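Local structure of importin subunit beta-1 (Saccharomyces cerevisiae, 5OWU) at residues N36-A41 against Q87-A92; I138-T143 against L181-Q186; T334-D339 against N382-E387; N649-P654 against I689-A694; A771-V776 against A811-G816. The protein carries proteins into the nucleus, working with importin alpha, which recognises the classical nuclear localization signal of the cargo. All blocks are in the same frame, centred on the assembly; numbering follows the deposited sequence.

Contact 1 of 5, residues N36-A41 against Q87-A92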
# COMPACT_ATOMS: atom_id res chain seq x y z
N ASN A 36 -7.43 9.42 38.78
CA ASN A 36 -6.92 10.75 39.10
C ASN A 36 -5.86 11.12 38.04
O ASN A 36 -4.66 11.10 38.28
CB ASN A 36 -6.33 10.81 40.51
CG ASN A 36 -6.02 12.23 40.95
OD1 ASN A 36 -6.04 13.17 40.16
ND2 ASN A 36 -5.73 12.40 42.24
N PHE A 37 -6.34 11.50 36.86
CA PHE A 37 -5.41 11.80 35.78
C PHE A 37 -4.48 12.96 36.14
O PHE A 37 -3.30 12.93 35.80
CB PHE A 37 -6.16 12.12 34.49
CG PHE A 37 -5.25 12.28 33.30
CD1 PHE A 37 -4.62 11.18 32.75
CD2 PHE A 37 -5.01 13.53 32.75
CE1 PHE A 37 -3.77 11.32 31.67
CE2 PHE A 37 -4.16 13.67 31.67
CZ PHE A 37 -3.54 12.57 31.13
N LEU A 38 -5.01 13.98 36.82
CA LEU A 38 -4.16 15.09 37.24
C LEU A 38 -2.94 14.58 38.00
O LEU A 38 -1.80 14.93 37.68
CB LEU A 38 -4.97 16.07 38.09
CG LEU A 38 -4.36 17.44 38.44
CD1 LEU A 38 -5.43 18.30 39.10
CD2 LEU A 38 -3.15 17.36 39.36
N GLN A 39 -3.17 13.75 39.02
CA GLN A 39 -2.05 13.25 39.82
C GLN A 39 -1.16 12.33 39.00
O GLN A 39 0.07 12.40 39.09
CB GLN A 39 -2.57 12.53 41.07
CG GLN A 39 -1.46 12.05 41.99
CD GLN A 39 -1.97 11.30 43.22
OE1 GLN A 39 -2.96 10.57 43.16
NE2 GLN A 39 -1.28 11.48 44.35
N PHE A 40 -1.75 11.44 38.20
CA PHE A 40 -0.97 10.54 37.35
C PHE A 40 -0.00 11.33 36.46
O PHE A 40 1.18 11.00 36.36
CB PHE A 40 -1.94 9.71 36.51
CG PHE A 40 -1.29 8.92 35.42
CD1 PHE A 40 -0.84 7.63 35.65
CD2 PHE A 40 -1.15 9.45 34.15
CE1 PHE A 40 -0.24 6.90 34.64
CE2 PHE A 40 -0.55 8.73 33.14
CZ PHE A 40 -0.10 7.45 33.39
N ALA A 41 -0.50 12.39 35.83
CA ALA A 41 0.34 13.19 34.94
C ALA A 41 1.41 13.95 35.71
O ALA A 41 2.58 13.98 35.31
CB ALA A 41 -0.53 14.15 34.13
N GLN A 87 -9.20 18.36 32.81
CA GLN A 87 -8.95 17.58 34.02
C GLN A 87 -7.59 17.81 34.67
O GLN A 87 -7.41 17.46 35.83
CB GLN A 87 -9.10 16.08 33.72
CG GLN A 87 -10.47 15.72 33.14
CD GLN A 87 -11.61 16.21 34.02
OE1 GLN A 87 -11.70 15.84 35.19
NE2 GLN A 87 -12.48 17.04 33.46
N VAL A 88 -6.63 18.38 33.95
CA VAL A 88 -5.35 18.77 34.55
C VAL A 88 -5.45 20.26 34.86
O VAL A 88 -5.68 21.08 33.97
CB VAL A 88 -4.17 18.45 33.62
CG1 VAL A 88 -2.84 18.84 34.25
CG2 VAL A 88 -4.16 16.96 33.27
N SER A 89 -5.34 20.59 36.15
CA SER A 89 -5.48 21.97 36.58
C SER A 89 -4.39 22.85 35.96
O SER A 89 -3.32 22.37 35.60
CB SER A 89 -5.37 22.04 38.10
OG SER A 89 -4.04 21.78 38.50
N PRO A 90 -4.65 24.16 35.86
CA PRO A 90 -3.61 25.07 35.35
C PRO A 90 -2.27 24.97 36.07
O PRO A 90 -1.22 24.97 35.43
CB PRO A 90 -4.26 26.46 35.52
CG PRO A 90 -5.74 26.19 35.48
CD PRO A 90 -5.92 24.85 36.14
N GLU A 91 -2.28 24.87 37.41
CA GLU A 91 -1.02 24.74 38.13
C GLU A 91 -0.35 23.40 37.85
O GLU A 91 0.88 23.33 37.71
CB GLU A 91 -1.25 24.92 39.63
CG GLU A 91 -1.30 26.38 40.07
CD GLU A 91 -1.17 26.56 41.57
OE1 GLU A 91 -1.68 25.70 42.32
OE2 GLU A 91 -0.54 27.56 42.00
N ALA A 92 -1.14 22.33 37.75
CA ALA A 92 -0.57 21.04 37.37
C ALA A 92 0.05 21.10 35.97
O ALA A 92 1.16 20.61 35.75
CB ALA A 92 -1.66 19.96 37.42
O HOH W 1 -8.00 14.51 37.19
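Leu38 and Ala92 make the central apolar touch, with CD2 of Leu38 3.6 Å from CB of Ala92. The other methyl, CD1, lies 3.7 Å from Ser89 N, near the hydroxyl as well. Beside this pair Phe37 meets Val88: ring atom CD2 comes within 3.6 Å of Val88 CG2, the two side chains slanting past each other. Phe37 CG is anti to the backbone N (chi1 -173°), on the side of Val88; Leu65 of helix 55-67 also packs on the side chain, and Arg83 makes a cation-pi contact with the ring. An alanine in place of Leu38 would probably open a gap beside Ala92 CB and Ser89, since only the branched end reaches them.

The segments begin helices 37-48 and 90-104, which belong to successive HEAT repeats of the N-terminal importin domain. Both starts are capped by small polar residues. Asn36 OD1 accepts from Gln39 N (3.1 Å), the donor lying well above the carbonyl plane, and Ser89 OG accepts from Ala92 N (3.0 Å).

No direct hydrogen bond joins the segments. A water instead accepts from Leu38 N at 3.1 Å and donates weakly to Gln87 O.

Contact 2 of 5, residues I138-T143 against L181-Q186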
# COMPACT_ATOMS: atom_id res chain seq x y z
N ILE A 138 11.11 29.58 23.67
CA ILE A 138 12.16 28.72 24.21
C ILE A 138 12.85 27.94 23.09
O ILE A 138 14.07 27.77 23.10
CB ILE A 138 11.60 27.78 25.30
CG1 ILE A 138 11.21 28.57 26.55
CG2 ILE A 138 12.63 26.72 25.67
CD1 ILE A 138 10.51 27.75 27.65
N MET A 139 12.07 27.45 22.12
CA MET A 139 12.66 26.67 21.04
C MET A 139 13.56 27.54 20.17
O MET A 139 14.67 27.13 19.82
CB MET A 139 11.56 26.02 20.19
CG MET A 139 10.71 24.95 20.90
SD MET A 139 11.57 23.43 21.36
CE MET A 139 11.97 23.78 23.07
N VAL A 140 13.10 28.74 19.82
CA VAL A 140 13.92 29.64 19.00
C VAL A 140 15.21 29.98 19.74
O VAL A 140 16.30 29.94 19.16
CB VAL A 140 13.13 30.90 18.62
CG1 VAL A 140 14.05 31.97 17.99
CG2 VAL A 140 12.00 30.54 17.68
N ASP A 141 15.11 30.31 21.03
CA ASP A 141 16.32 30.61 21.78
C ASP A 141 17.22 29.38 21.91
O ASP A 141 18.45 29.52 21.88
CB ASP A 141 15.97 31.16 23.17
CG ASP A 141 15.32 32.53 23.10
OD1 ASP A 141 15.49 33.23 22.08
OD2 ASP A 141 14.65 32.90 24.08
N ASN A 142 16.64 28.18 21.99
CA ASN A 142 17.40 26.96 22.25
C ASN A 142 18.22 26.49 21.05
O ASN A 142 19.20 25.76 21.24
CB ASN A 142 16.45 25.82 22.65
CG ASN A 142 16.14 25.82 24.13
OD1 ASN A 142 16.45 26.78 24.83
ND2 ASN A 142 15.55 24.74 24.62
N THR A 143 17.85 26.86 19.84
CA THR A 143 18.67 26.54 18.68
C THR A 143 19.52 27.73 18.24
O THR A 143 20.11 27.69 17.15
CB THR A 143 17.80 26.03 17.53
OG1 THR A 143 16.96 27.07 17.04
CG2 THR A 143 16.94 24.86 17.99
N LEU A 181 9.85 27.39 11.91
CA LEU A 181 10.88 27.49 10.88
C LEU A 181 12.11 28.19 11.42
O LEU A 181 13.24 27.74 11.20
CB LEU A 181 10.34 28.20 9.64
CG LEU A 181 9.53 27.29 8.72
CD1 LEU A 181 8.89 28.11 7.61
CD2 LEU A 181 10.39 26.17 8.12
N ILE A 182 11.92 29.25 12.21
CA ILE A 182 13.08 29.95 12.75
C ILE A 182 13.91 28.98 13.57
O ILE A 182 15.12 28.86 13.39
CB ILE A 182 12.67 31.18 13.57
CG1 ILE A 182 12.02 32.23 12.67
CG2 ILE A 182 13.89 31.78 14.25
CD1 ILE A 182 11.26 33.28 13.44
N ALA A 183 13.24 28.22 14.43
CA ALA A 183 13.99 27.31 15.29
C ALA A 183 14.68 26.24 14.45
O ALA A 183 15.84 25.89 14.70
CB ALA A 183 13.06 26.70 16.34
N ILE A 184 14.00 25.75 13.41
CA ILE A 184 14.56 24.63 12.66
C ILE A 184 15.70 25.11 11.77
O ILE A 184 16.80 24.55 11.80
CB ILE A 184 13.46 23.93 11.85
CG1 ILE A 184 12.55 23.12 12.79
CG2 ILE A 184 14.07 23.01 10.78
CD1 ILE A 184 11.39 22.44 12.11
N VAL A 185 15.45 26.16 10.99
CA VAL A 185 16.46 26.60 10.02
C VAL A 185 17.70 27.10 10.74
O VAL A 185 18.82 26.96 10.22
CB VAL A 185 15.85 27.67 9.09
CG1 VAL A 185 16.90 28.22 8.12
CG2 VAL A 185 14.68 27.07 8.31
N GLN A 186 17.54 27.64 11.95
CA GLN A 186 18.71 28.02 12.74
C GLN A 186 19.66 26.85 12.92
O GLN A 186 20.88 27.02 12.85
CB GLN A 186 18.27 28.58 14.10
CG GLN A 186 17.89 30.05 14.06
CD GLN A 186 17.43 30.63 15.39
OE1 GLN A 186 17.10 31.81 15.47
NE2 GLN A 186 17.41 29.80 16.44
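Val140 and Ala183 bring their backbones closest, CA to CA 4.4 Å, where helix segments 138-142 and 181-186 run nearly parallel, 18° apart in direction with axes 8.2 Å from each other. They belong to HEAT repeats 4 and 5, so the contact joins neighbouring units of the solenoid. Such an approach suits Ala183, whose lone CB sits against the backbone of Met139 and Val140 without forcing the helices apart. On the flank Val140 CG1 rests 3.7 Å from Ile182 CG2, one branched side chain filling in beside the other. Aromatic side chains of another protein's chain pack on Leu181, Ile182 and Val185 nearby.

The polar part gathers at the end of helix 133-142. Gln186 is extended beyond CG (chi2 179°), and the side chain crosses that of Thr143 at about a right angle. NE2 donates to Val140 O at 2.9 Å, on a lone pair and in the plane of the amide, and to Thr143 OG1 at 2.8 Å, tilted 20° from that plane. An alanine in place of Gln186 would probably leave both oxygens without this donor. Thr143 relays the bonding, its OG1 donating to a lone pair of Ala183 O at 2.8 Å.

Contact 3 of 5, residues T334-D339 against N382-E387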
# COMPACT_ATOMS: atom_id res chain seq x y z
N THR A 334 25.50 0.23 -14.59
CA THR A 334 26.64 -0.68 -14.57
C THR A 334 27.27 -0.81 -13.19
O THR A 334 28.40 -1.31 -13.08
CB THR A 334 27.70 -0.26 -15.58
OG1 THR A 334 28.17 1.06 -15.27
CG2 THR A 334 27.13 -0.29 -16.99
N ARG A 335 26.58 -0.37 -12.14
CA ARG A 335 27.07 -0.51 -10.77
C ARG A 335 26.31 -1.60 -10.02
O ARG A 335 25.97 -1.45 -8.85
CB ARG A 335 26.97 0.83 -10.04
CG ARG A 335 27.75 1.95 -10.70
CD ARG A 335 27.73 3.21 -9.85
NE ARG A 335 28.29 4.37 -10.55
CZ ARG A 335 28.50 5.55 -9.98
NH1 ARG A 335 28.19 5.74 -8.70
NH2 ARG A 335 29.00 6.55 -10.68
N GLN A 336 26.05 -2.73 -10.69
CA GLN A 336 25.46 -3.87 -10.01
C GLN A 336 26.46 -4.47 -9.02
O GLN A 336 27.61 -4.06 -8.93
CB GLN A 336 25.02 -4.93 -11.02
CG GLN A 336 24.37 -4.41 -12.30
CD GLN A 336 25.38 -4.20 -13.43
OE1 GLN A 336 26.50 -3.76 -13.19
NE2 GLN A 336 24.97 -4.50 -14.66
N ASN A 337 26.00 -5.48 -8.28
CA ASN A 337 26.84 -6.19 -7.33
C ASN A 337 27.49 -7.40 -7.99
O ASN A 337 26.81 -8.16 -8.70
CB ASN A 337 26.01 -6.63 -6.12
CG ASN A 337 25.06 -5.54 -5.65
OD1 ASN A 337 25.40 -4.36 -5.65
ND2 ASN A 337 23.85 -5.94 -5.27
N GLU A 338 28.79 -7.59 -7.76
CA GLU A 338 29.52 -8.75 -8.30
C GLU A 338 29.22 -9.99 -7.46
O GLU A 338 30.10 -10.58 -6.83
CB GLU A 338 31.02 -8.48 -8.34
CG GLU A 338 31.47 -7.63 -9.54
CD GLU A 338 32.21 -8.40 -10.63
OE1 GLU A 338 32.11 -9.65 -10.68
OE2 GLU A 338 32.88 -7.75 -11.46
N ASP A 339 27.95 -10.38 -7.48
CA ASP A 339 27.45 -11.57 -6.78
C ASP A 339 28.28 -11.97 -5.56
O ASP A 339 27.74 -12.29 -4.50
CB ASP A 339 27.36 -12.75 -7.76
CG ASP A 339 28.70 -13.10 -8.39
OD1 ASP A 339 29.75 -12.85 -7.77
OD2 ASP A 339 28.69 -13.63 -9.52
N ASN A 382 32.16 -6.83 -21.15
CA ASN A 382 31.91 -6.84 -19.71
C ASN A 382 30.46 -7.21 -19.44
O ASN A 382 29.55 -6.59 -20.01
CB ASN A 382 32.24 -5.47 -19.11
CG ASN A 382 32.33 -5.50 -17.60
OD1 ASN A 382 31.70 -6.31 -16.92
ND2 ASN A 382 33.13 -4.59 -17.05
N TRP A 383 30.24 -8.21 -18.58
CA TRP A 383 28.88 -8.63 -18.29
C TRP A 383 28.05 -7.49 -17.73
O TRP A 383 26.83 -7.44 -17.96
CB TRP A 383 28.88 -9.82 -17.31
CG TRP A 383 29.26 -9.48 -15.89
CD1 TRP A 383 30.49 -9.60 -15.32
CD2 TRP A 383 28.40 -8.98 -14.86
NE1 TRP A 383 30.45 -9.21 -14.00
CE2 TRP A 383 29.18 -8.82 -13.70
CE3 TRP A 383 27.04 -8.64 -14.81
CZ2 TRP A 383 28.65 -8.34 -12.50
CZ3 TRP A 383 26.52 -8.16 -13.62
CH2 TRP A 383 27.32 -8.02 -12.48
N ARG A 384 28.67 -6.56 -17.01
CA ARG A 384 27.92 -5.45 -16.43
C ARG A 384 27.28 -4.60 -17.52
O ARG A 384 26.17 -4.09 -17.35
CB ARG A 384 28.84 -4.59 -15.57
CG ARG A 384 29.35 -5.27 -14.31
CD ARG A 384 30.34 -4.36 -13.61
NE ARG A 384 30.65 -4.77 -12.24
CZ ARG A 384 29.87 -4.52 -11.20
NH1 ARG A 384 28.71 -3.89 -11.35
NH2 ARG A 384 30.24 -4.92 -9.99
N ASN A 385 27.96 -4.45 -18.66
CA ASN A 385 27.44 -3.62 -19.74
C ASN A 385 26.33 -4.32 -20.50
O ASN A 385 25.34 -3.69 -20.88
CB ASN A 385 28.58 -3.22 -20.67
CG ASN A 385 29.56 -2.27 -19.99
OD1 ASN A 385 30.42 -2.70 -19.23
ND2 ASN A 385 29.43 -0.99 -20.27
N ARG A 386 26.45 -5.63 -20.73
CA ARG A 386 25.36 -6.36 -21.38
C ARG A 386 24.12 -6.40 -20.49
O ARG A 386 22.99 -6.17 -20.97
CB ARG A 386 25.82 -7.77 -21.74
CG ARG A 386 27.12 -7.82 -22.55
CD ARG A 386 27.34 -9.19 -23.21
NE ARG A 386 27.54 -10.26 -22.23
CZ ARG A 386 28.68 -10.49 -21.59
NH1 ARG A 386 29.73 -9.70 -21.79
NH2 ARG A 386 28.76 -11.49 -20.73
N GLU A 387 24.30 -6.68 -19.20
CA GLU A 387 23.17 -6.68 -18.28
C GLU A 387 22.52 -5.30 -18.25
O GLU A 387 21.29 -5.18 -18.32
CB GLU A 387 23.62 -7.09 -16.88
CG GLU A 387 22.48 -7.42 -15.92
CD GLU A 387 21.82 -6.19 -15.30
OE1 GLU A 387 22.44 -5.11 -15.32
OE2 GLU A 387 20.68 -6.32 -14.79
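Arg384 grips the backbone carbonyl of Gln336 end-on with two nitrogens: NH1 lies 2.7 Å from Gln336 O and NH2 3.0 Å from the same oxygen. The oxygen is near the guanidinium plane, whereas both nitrogens stand on one face of the Gln336 carbonyl, some 45° out of its plane. This joins the loop between the helices of HEAT repeat 8 to the start of helix 383-395 in repeat 9. Arginine suits the place because its long chain, extended from CG to NE, can reach across to a loop carbonyl and bind it twice.

Gln336 answers with its own side chain, sliding past Arg384 in the opposite direction. Its bend at chi2 (92°) helps bring the amide to the helix, where NE2 donates to Glu387 OE1 at 2.7 Å and to Arg384 O at 3.0 Å. Both acceptors lie close to the amide plane, an arrangement that would hold the group against rotation. Trp383 meets the loop at its ring edge, CH2 lying 3.8 Å from Asn337 O, while Arg384 CG lies 3.5 Å over the centre of the indole. Glu338 adds a long salt bridge to Arg384, though it is poorly ordered.

A second shell positions these groups. Thr430 hydrogen-bonds the other oxygen of Glu387, OE2. Asn382 caps the helix, its OD1 accepting from Arg384 N at 3.0 Å.

Contact 4 of 5, residues N649-P654 against I689-A694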
# COMPACT_ATOMS: atom_id res chain seq x y z
N ASN A 649 -14.83 -19.48 14.06
CA ASN A 649 -14.67 -18.83 15.35
C ASN A 649 -13.24 -18.36 15.62
O ASN A 649 -13.04 -17.56 16.53
CB ASN A 649 -15.12 -19.77 16.47
CG ASN A 649 -16.62 -19.88 16.55
OD1 ASN A 649 -17.34 -18.91 16.30
ND2 ASN A 649 -17.12 -21.07 16.89
N GLN A 650 -12.26 -18.84 14.85
CA GLN A 650 -10.88 -18.33 14.96
C GLN A 650 -10.80 -16.97 14.28
O GLN A 650 -10.17 -16.79 13.24
CB GLN A 650 -9.89 -19.31 14.35
CG GLN A 650 -9.62 -20.55 15.18
CD GLN A 650 -8.67 -21.51 14.50
OE1 GLN A 650 -8.85 -22.73 14.55
NE2 GLN A 650 -7.63 -20.97 13.85
N VAL A 651 -11.46 -15.99 14.90
CA VAL A 651 -11.58 -14.67 14.30
C VAL A 651 -10.25 -13.95 14.18
O VAL A 651 -10.11 -13.03 13.37
CB VAL A 651 -12.58 -13.81 15.09
CG1 VAL A 651 -13.98 -14.35 14.95
CG2 VAL A 651 -12.17 -13.71 16.56
N ASP A 652 -9.25 -14.31 15.00
CA ASP A 652 -7.93 -13.69 14.88
C ASP A 652 -7.18 -14.22 13.66
O ASP A 652 -6.41 -13.48 13.03
CB ASP A 652 -7.12 -13.94 16.14
CG ASP A 652 -6.85 -15.41 16.38
OD1 ASP A 652 -7.67 -16.24 15.94
OD2 ASP A 652 -5.83 -15.74 17.01
N SER A 653 -7.38 -15.48 13.32
CA SER A 653 -6.66 -16.13 12.23
C SER A 653 -7.31 -15.80 10.89
O SER A 653 -8.52 -15.57 10.81
CB SER A 653 -6.65 -17.64 12.45
OG SER A 653 -5.93 -18.31 11.44
N PRO A 654 -6.53 -15.78 9.80
CA PRO A 654 -7.13 -15.57 8.47
C PRO A 654 -8.01 -16.73 8.02
O PRO A 654 -8.73 -16.57 7.02
CB PRO A 654 -5.91 -15.40 7.56
CG PRO A 654 -4.82 -16.13 8.25
CD PRO A 654 -5.06 -15.93 9.72
N ILE A 689 -18.96 -11.28 14.00
CA ILE A 689 -18.76 -9.86 13.79
C ILE A 689 -18.96 -9.06 15.07
O ILE A 689 -18.59 -7.88 15.12
CB ILE A 689 -19.68 -9.36 12.66
CG1 ILE A 689 -19.16 -8.03 12.10
CG2 ILE A 689 -21.14 -9.24 13.14
CD1 ILE A 689 -19.85 -7.59 10.82
N SER A 690 -19.52 -9.68 16.12
CA SER A 690 -19.66 -9.03 17.41
C SER A 690 -18.51 -9.33 18.36
O SER A 690 -18.52 -8.85 19.50
CB SER A 690 -20.97 -9.46 18.08
OG SER A 690 -20.77 -10.57 18.93
N ASN A 691 -17.51 -10.10 17.92
CA ASN A 691 -16.40 -10.49 18.77
C ASN A 691 -15.33 -9.40 18.73
O ASN A 691 -14.82 -9.08 17.64
CB ASN A 691 -15.81 -11.80 18.30
CG ASN A 691 -14.83 -12.39 19.29
OD1 ASN A 691 -14.20 -11.67 20.06
ND2 ASN A 691 -14.69 -13.70 19.27
N PRO A 692 -14.96 -8.79 19.87
CA PRO A 692 -13.91 -7.76 19.83
C PRO A 692 -12.54 -8.29 19.41
O PRO A 692 -11.74 -7.52 18.86
CB PRO A 692 -13.89 -7.22 21.26
CG PRO A 692 -15.24 -7.52 21.79
CD PRO A 692 -15.64 -8.82 21.17
N ASN A 693 -12.24 -9.56 19.67
CA ASN A 693 -10.97 -10.12 19.22
C ASN A 693 -10.93 -10.38 17.72
O ASN A 693 -9.98 -11.02 17.25
CB ASN A 693 -10.68 -11.43 19.96
CG ASN A 693 -10.28 -11.20 21.41
OD1 ASN A 693 -10.04 -10.07 21.83
ND2 ASN A 693 -10.20 -12.28 22.17
N ALA A 694 -11.91 -9.92 16.94
CA ALA A 694 -11.94 -10.19 15.51
C ALA A 694 -10.97 -9.27 14.77
O ALA A 694 -10.96 -8.06 14.99
CB ALA A 694 -13.35 -9.99 14.95
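Asn691 and Asn693, both of which touch Val651, are joined by a short polar bond: Asn693 N donates to Asn691 OD1 at 2.9 Å. The donor stands 40° out of the carboxamide plane, and the bond closes an Asx turn. Its backbone counterpart, Ala694 N to Asn691 O at 3.1 Å, closes a type I beta turn from Asn691 to Ala694. Asparagine suits the first corner because its short side chain can bond back to the main chain, and the ring of Pro692 favours the phi that the second position needs.

Held in this shape, the turn is met by Val651. The torsion of the valine (chi1 -68°, to CG1) leaves CG2 between its own backbone N and carbonyl carbon, and this methyl does most of the touching. It lies 3.5 Å from Asn693 O, 3.7 Å from Ala694 CA and 3.7 Å from Asn691 ND2. Val651 CB also meets Ala694 CB, at 3.9 Å.

No hydrogen bond joins the segments themselves; just past the second, Arg695 NE bonds Asp652 O, and the Arg695 backbone bonds that of Val651. Each loop lies within a HEAT repeat, between helices 637-649 and 655-669 in repeat 15 and between helices 675-689 and 698-713 in repeat 16. Their contact joins the two, and Val651 also leans on Leu698 of helix 698-713.

Contact 5 of 5, residues A771-V776 against A811-G816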
# COMPACT_ATOMS: atom_id res chain seq x y z
N ALA A 771 -40.73 -4.92 2.54
CA ALA A 771 -39.66 -5.20 3.48
C ALA A 771 -38.48 -4.26 3.28
O ALA A 771 -37.81 -3.89 4.25
CB ALA A 771 -39.21 -6.66 3.34
N LEU A 772 -38.22 -3.85 2.03
CA LEU A 772 -37.08 -3.00 1.75
C LEU A 772 -37.39 -1.52 1.99
O LEU A 772 -36.47 -0.74 2.27
CB LEU A 772 -36.61 -3.20 0.31
CG LEU A 772 -35.33 -2.46 -0.10
CD1 LEU A 772 -34.12 -3.14 0.50
CD2 LEU A 772 -35.20 -2.38 -1.62
N PHE A 773 -38.66 -1.14 1.90
CA PHE A 773 -39.05 0.27 1.85
C PHE A 773 -38.39 1.15 2.90
O PHE A 773 -37.87 2.22 2.53
CB PHE A 773 -40.58 0.37 1.95
CG PHE A 773 -41.10 1.78 1.94
CD1 PHE A 773 -40.96 2.57 0.81
CD2 PHE A 773 -41.73 2.31 3.05
CE1 PHE A 773 -41.43 3.87 0.79
CE2 PHE A 773 -42.21 3.61 3.03
CZ PHE A 773 -42.06 4.39 1.90
N PRO A 774 -38.36 0.79 4.19
CA PRO A 774 -37.81 1.72 5.19
C PRO A 774 -36.30 1.89 5.14
O PRO A 774 -35.76 2.64 5.96
CB PRO A 774 -38.26 1.10 6.52
CG PRO A 774 -38.46 -0.35 6.22
CD PRO A 774 -38.98 -0.39 4.82
N TYR A 775 -35.60 1.22 4.23
CA TYR A 775 -34.15 1.31 4.13
C TYR A 775 -33.68 1.99 2.86
O TYR A 775 -32.46 2.14 2.67
CB TYR A 775 -33.55 -0.10 4.22
CG TYR A 775 -34.03 -0.86 5.42
CD1 TYR A 775 -33.62 -0.51 6.70
CD2 TYR A 775 -34.91 -1.93 5.29
CE1 TYR A 775 -34.06 -1.19 7.80
CE2 TYR A 775 -35.37 -2.61 6.39
CZ TYR A 775 -34.94 -2.24 7.64
OH TYR A 775 -35.38 -2.92 8.75
N VAL A 776 -34.59 2.42 1.99
CA VAL A 776 -34.20 2.97 0.70
C VAL A 776 -33.32 4.20 0.89
O VAL A 776 -32.26 4.33 0.26
CB VAL A 776 -35.45 3.30 -0.14
CG1 VAL A 776 -35.08 4.06 -1.40
CG2 VAL A 776 -36.16 2.01 -0.52
N ALA A 811 -37.09 0.11 -9.94
CA ALA A 811 -38.05 -0.80 -10.54
C ALA A 811 -38.93 -1.48 -9.50
O ALA A 811 -40.05 -1.89 -9.81
CB ALA A 811 -37.31 -1.87 -11.36
N MET A 812 -38.43 -1.62 -8.27
CA MET A 812 -39.21 -2.30 -7.25
C MET A 812 -40.38 -1.47 -6.75
O MET A 812 -41.34 -2.02 -6.21
CB MET A 812 -38.32 -2.68 -6.07
CG MET A 812 -37.38 -3.83 -6.36
SD MET A 812 -36.30 -4.15 -4.97
CE MET A 812 -37.49 -4.48 -3.68
N PHE A 813 -40.32 -0.14 -6.87
CA PHE A 813 -41.38 0.72 -6.36
C PHE A 813 -42.00 1.53 -7.49
O PHE A 813 -41.59 2.69 -7.72
CB PHE A 813 -40.85 1.65 -5.27
CG PHE A 813 -40.31 0.93 -4.05
CD1 PHE A 813 -38.99 0.52 -3.99
CD2 PHE A 813 -41.13 0.68 -2.95
CE1 PHE A 813 -38.50 -0.13 -2.87
CE2 PHE A 813 -40.64 0.03 -1.82
CZ PHE A 813 -39.33 -0.38 -1.79
N PRO A 814 -42.99 1.00 -8.21
CA PRO A 814 -43.69 1.83 -9.21
C PRO A 814 -44.77 2.72 -8.62
O PRO A 814 -45.38 3.49 -9.37
CB PRO A 814 -44.30 0.77 -10.14
CG PRO A 814 -44.59 -0.38 -9.25
CD PRO A 814 -43.48 -0.39 -8.21
N ASP A 815 -45.01 2.65 -7.31
CA ASP A 815 -46.04 3.48 -6.68
C ASP A 815 -45.61 4.93 -6.51
O ASP A 815 -46.44 5.75 -6.09
CB ASP A 815 -46.41 2.90 -5.31
CG ASP A 815 -45.21 2.72 -4.40
OD1 ASP A 815 -44.09 2.54 -4.92
OD2 ASP A 815 -45.39 2.77 -3.16
N GLY A 816 -44.37 5.28 -6.82
CA GLY A 816 -43.91 6.64 -6.60
C GLY A 816 -43.53 6.94 -5.16
O GLY A 816 -43.24 8.10 -4.85
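Phe813 is the bump of this contact, its ring pushed toward a hollow bounded by Leu772, Phe773 and Val776. The outer ring atoms do the touching. On one flank CE2 comes within 3.7 Å of Phe773 CD1, and CZ reaches as near, 3.7 Å, to Phe773 CA. The two rings meet obliquely, with centroids 5.9 Å apart and planes at 49°. On the other flank CE1 is 3.9 Å from Val776 CG2, the valine and the phenylalanine sliding past each other in opposite directions. Leu772 CD2 closes the hollow near the plane of the Phe813 ring, at its edge, 4.2 Å from CE1.

Leu772 faces a second protrusion too. Met812 bends at chi3 (58°) and its methyl CE touches Leu772 CD2 at 3.7 Å, the side chains crossing at about a right angle. The flexible thioether lets CE reach the leucine methyl, while the flat ring of Phe813 presents different rim atoms to Phe773 and Val776. Ile818 packs against both phenylalanines, and Val762 of helix 741-764 against both Leu772 and Met812.

The contact contains no hydrogen bond between the segments. It joins the chain leading into helix 776-788 to the end of helix 796-812, closing the apolar interior at one end of the helical hairpin of HEAT repeat 18.

Overall arrangement
The five contacts follow one another along the chain without overlap, as expected of a solenoid built from local contacts between sequence neighbours. Contacts 1 to 4 each join a pair of consecutive HEAT repeats, 2 with 3, 4 with 5, 8 with 9 and 15 with 16, whereas contact 5 lies at the ends of repeat 18. Centres of successive contacts are about 29, 47, 50 and 35 Å apart, and none touches another. Contacts 1 and 4, far apart in sequence, have centres about 38 Å apart, because the all-helical superhelix curves round. Contacts 3 and 4 lie on opposite sides of the chain's centre. Such a curved scaffold is probably what lets the protein wrap around its binding partners.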